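Local coordinates for extracellular solute-binding protein, family 1 (Bifidobacterium longum subsp. infantis ATCC 15697, PDB 3QUF) that probably captures a solute outside the cell and hands it to an ABC-type uptake system, as in other family 1 solute-binding proteins, at residues I238-V243 with Q388-Q392. Numbering follows the deposited sequence.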
ATOM      1  N   ILE A 238      17.375 -14.579  -4.166  1.00 27.46           N
ATOM      2  CA  ILE A 238      16.719 -14.397  -2.871  1.00 27.76           C
ATOM      3  C   ILE A 238      17.320 -15.443  -1.902  1.00 30.69           C
ATOM      4  O   ILE A 238      16.880 -16.601  -1.892  1.00 31.70           O
ATOM      5  CB  ILE A 238      15.208 -14.575  -2.936  1.00 27.14           C
ATOM      6  CG1 ILE A 238      14.594 -13.615  -3.970  1.00 25.91           C
ATOM      7  CG2 ILE A 238      14.616 -14.290  -1.582  1.00 26.08           C
ATOM      8  CD1 ILE A 238      13.078 -13.816  -4.209  1.00 25.75           C
ATOM      9  N   PRO A 239      18.306 -15.033  -1.093  1.00 32.10           N
ATOM     10  CA  PRO A 239      19.168 -16.033  -0.413  1.00 33.48           C
ATOM     11  C   PRO A 239      18.608 -16.496   0.936  1.00 33.92           C
ATOM     12  O   PRO A 239      17.832 -15.773   1.554  1.00 33.71           O
ATOM     13  CB  PRO A 239      20.483 -15.273  -0.272  1.00 33.84           C
ATOM     14  CG  PRO A 239      20.041 -13.848   0.019  1.00 33.80           C
ATOM     15  CD  PRO A 239      18.786 -13.654  -0.852  1.00 31.52           C
ATOM     16  N   GLN A 240      18.985 -17.699   1.415  1.00 35.01           N
ATOM     17  CA  GLN A 240      18.417 -18.180   2.692  1.00 34.86           C
ATOM     18  C   GLN A 240      18.871 -17.273   3.837  1.00 34.83           C
ATOM     19  O   GLN A 240      18.182 -17.159   4.835  1.00 36.51           O
ATOM     20  CB  GLN A 240      18.758 -19.658   3.017  1.00 36.24           C
ATOM     21  CG  GLN A 240      18.092 -20.686   2.072  1.00 34.76           C
ATOM     22  CD  GLN A 240      19.022 -21.021   0.928  1.00 38.02           C
ATOM     23  OE1 GLN A 240      19.795 -20.165   0.491  1.00 35.66           O
ATOM     24  NE2 GLN A 240      19.002 -22.292   0.472  1.00 40.28           N
ATOM     25  N   LYS A 241      19.995 -16.610   3.662  1.00 35.27           N
ATOM     26  CA  LYS A 241      20.508 -15.685   4.672  1.00 36.73           C
ATOM     27  C   LYS A 241      19.632 -14.462   4.841  1.00 36.22           C
ATOM     28  O   LYS A 241      19.821 -13.707   5.795  1.00 37.26           O
ATOM     29  CB  LYS A 241      21.949 -15.260   4.363  1.00 36.90           C
ATOM     30  CG  LYS A 241      22.106 -14.233   3.291  1.00 37.58           C
ATOM     31  CD  LYS A 241      23.552 -14.027   2.986  1.00 39.04           C
ATOM     32  CE  LYS A 241      23.745 -13.080   1.850  1.00 39.32           C
ATOM     33  NZ  LYS A 241      25.160 -12.853   1.512  1.00 39.40           N
ATOM     34  N   SER A 242      18.653 -14.294   3.946  1.00 34.94           N
ATOM     35  CA  SER A 242      17.685 -13.216   4.070  1.00 33.58           C
ATOM     36  C   SER A 242      16.554 -13.537   5.054  1.00 33.90           C
ATOM     37  O   SER A 242      15.904 -12.624   5.535  1.00 33.06           O
ATOM     38  CB  SER A 242      17.127 -12.855   2.683  1.00 32.88           C
ATOM     39  OG  SER A 242      16.615 -11.540   2.702  1.00 30.64           O
ATOM     40  N   VAL A 243      16.322 -14.822   5.394  1.00 34.32           N
ATOM     41  CA  VAL A 243      15.244 -15.139   6.338  1.00 35.01           C
ATOM     42  C   VAL A 243      15.649 -14.709   7.721  1.00 35.53           C
ATOM     43  O   VAL A 243      16.756 -15.040   8.171  1.00 37.01           O
ATOM     44  CB  VAL A 243      14.875 -16.637   6.416  1.00 35.68           C
ATOM     45  CG1 VAL A 243      13.810 -16.852   7.526  1.00 36.61           C
ATOM     46  CG2 VAL A 243      14.375 -17.118   5.085  1.00 36.76           C
ATOM     47  N   GLN A 388       8.609 -17.662   3.636  1.00 20.22           N
ATOM     48  CA  GLN A 388       9.852 -18.074   4.259  1.00 22.51           C
ATOM     49  C   GLN A 388      10.195 -19.551   3.917  1.00 23.93           C
ATOM     50  O   GLN A 388      11.344 -19.878   3.591  1.00 25.08           O
ATOM     51  CB  GLN A 388       9.796 -17.829   5.767  1.00 22.24           C
ATOM     52  CG  GLN A 388       9.759 -16.369   6.214  1.00 23.36           C
ATOM     53  CD  GLN A 388       9.477 -16.210   7.702  1.00 26.73           C
ATOM     54  OE1 GLN A 388       9.434 -17.197   8.422  1.00 32.87           O
ATOM     55  NE2 GLN A 388       9.294 -14.980   8.170  1.00 27.59           N
ATOM     56  N   LYS A 389       9.197 -20.433   3.950  1.00 24.52           N
ATOM     57  CA  LYS A 389       9.409 -21.842   3.596  1.00 25.73           C
ATOM     58  C   LYS A 389       9.811 -22.014   2.131  1.00 26.48           C
ATOM     59  O   LYS A 389      10.590 -22.889   1.795  1.00 26.61           O
ATOM     60  CB  LYS A 389       8.161 -22.674   3.880  1.00 26.21           C
ATOM     61  CG  LYS A 389       7.882 -22.793   5.348  1.00 29.18           C
ATOM     62  CD  LYS A 389       6.592 -23.602   5.686  1.00 33.63           C
ATOM     63  CE  LYS A 389       6.118 -23.250   7.103  1.00 37.51           C
ATOM     64  NZ  LYS A 389       4.719 -23.681   7.457  1.00 41.08           N
ATOM     65  N   ILE A 390       9.262 -21.184   1.246  1.00 25.82           N
ATOM     66  CA  ILE A 390       9.680 -21.241  -0.163  1.00 27.14           C
ATOM     67  C   ILE A 390      11.136 -20.856  -0.289  1.00 28.53           C
ATOM     68  O   ILE A 390      11.915 -21.559  -0.972  1.00 29.49           O
ATOM     69  CB  ILE A 390       8.877 -20.314  -1.063  1.00 26.74           C
ATOM     70  CG1 ILE A 390       7.468 -20.834  -1.261  1.00 27.07           C
ATOM     71  CG2 ILE A 390       9.610 -20.109  -2.439  1.00 27.52           C
ATOM     72  CD1 ILE A 390       6.539 -19.794  -1.834  1.00 29.65           C
ATOM     73  N   VAL A 391      11.532 -19.767   0.370  1.00 28.43           N
ATOM     74  CA  VAL A 391      12.910 -19.270   0.247  1.00 29.92           C
ATOM     75  C   VAL A 391      13.877 -20.339   0.754  1.00 33.01           C
ATOM     76  O   VAL A 391      14.919 -20.591   0.129  1.00 34.68           O
ATOM     77  CB  VAL A 391      13.120 -17.948   0.984  1.00 29.60           C
ATOM     78  CG1 VAL A 391      14.610 -17.560   1.006  1.00 30.13           C
ATOM     79  CG2 VAL A 391      12.297 -16.838   0.299  1.00 26.52           C
ATOM     80  N   GLN A 392      13.484 -21.010   1.837  1.00 33.65           N
ATOM     81  CA  GLN A 392      14.302 -22.067   2.443  1.00 35.74           C
ATOM     82  C   GLN A 392      14.227 -23.415   1.753  1.00 36.39           C
ATOM     83  O   GLN A 392      14.762 -24.405   2.257  1.00 38.02           O
ATOM     84  CB  GLN A 392      13.909 -22.212   3.893  1.00 36.14           C
ATOM     85  CG  GLN A 392      14.277 -21.010   4.674  1.00 38.41           C
ATOM     86  CD  GLN A 392      13.742 -21.026   6.089  1.00 40.35           C
ATOM     87  OE1 GLN A 392      12.557 -21.337   6.346  1.00 45.22           O
ATOM     88  NE2 GLN A 392      14.596 -20.634   7.023  1.00 45.28           N
TER
HETATM   89  O   HOH W   1      17.896 -24.508   1.283  1.00 45.13           O
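Val391, on the last turn of helix 376-391, points its side chain toward residues 238-243, its two methyl groups meeting Ile238, Pro239 and Val243. CG1, anti to the backbone N (chi1 172°), faces the loop backbone and stands 3.7 Å from Pro239 O. The other methyl, CG2, meets Ile238, whose side chain crosses that of Val391 at about a right angle, with CG2 to CG2 at 3.9 Å. Farther along the loop, Val243 also points at the helix, and its CG2 packs against Val391 CG1 at 4.1 Å. The same valine is met by Gln392, which runs across it roughly perpendicularly: Gln392 CG lies 3.9 Å from Val243 CG2, and Gln392 NE2 is 3.9 Å from Val243 CG1. The chain of this glutamine is extended beyond CG, so that CG and NE2 are both in van der Waals contact with the valine methyls. Shortening Gln392 to an alanine would remove CG and the amide, and Val243 would probably lose its packing partner on that side. Gln240 reaches the end of the helix by another route. Its chain bends at chi2 (93°) after CG has passed 3.7 Å from Val391 O, and NE2 then donates to a water that in turn donates to Gln392 O over a long 3.3 Å. Residues 240-242 form a short 3-10 turn, with Ser242 N bonded to Pro239 O and Val243 N to Gln240 O. Both Ile238 and Val391, which are buried, also touch Trp229 of helix 223-234, while Gln388 NE2 is bonded to Phe182 O and Ser242 OG to Glu180 N. The C-terminal end of helix 376-391 is thus packed against the connection between helices 223-234 and 247-255, the centre of the contact lying about 23 Å from the centre of the chain.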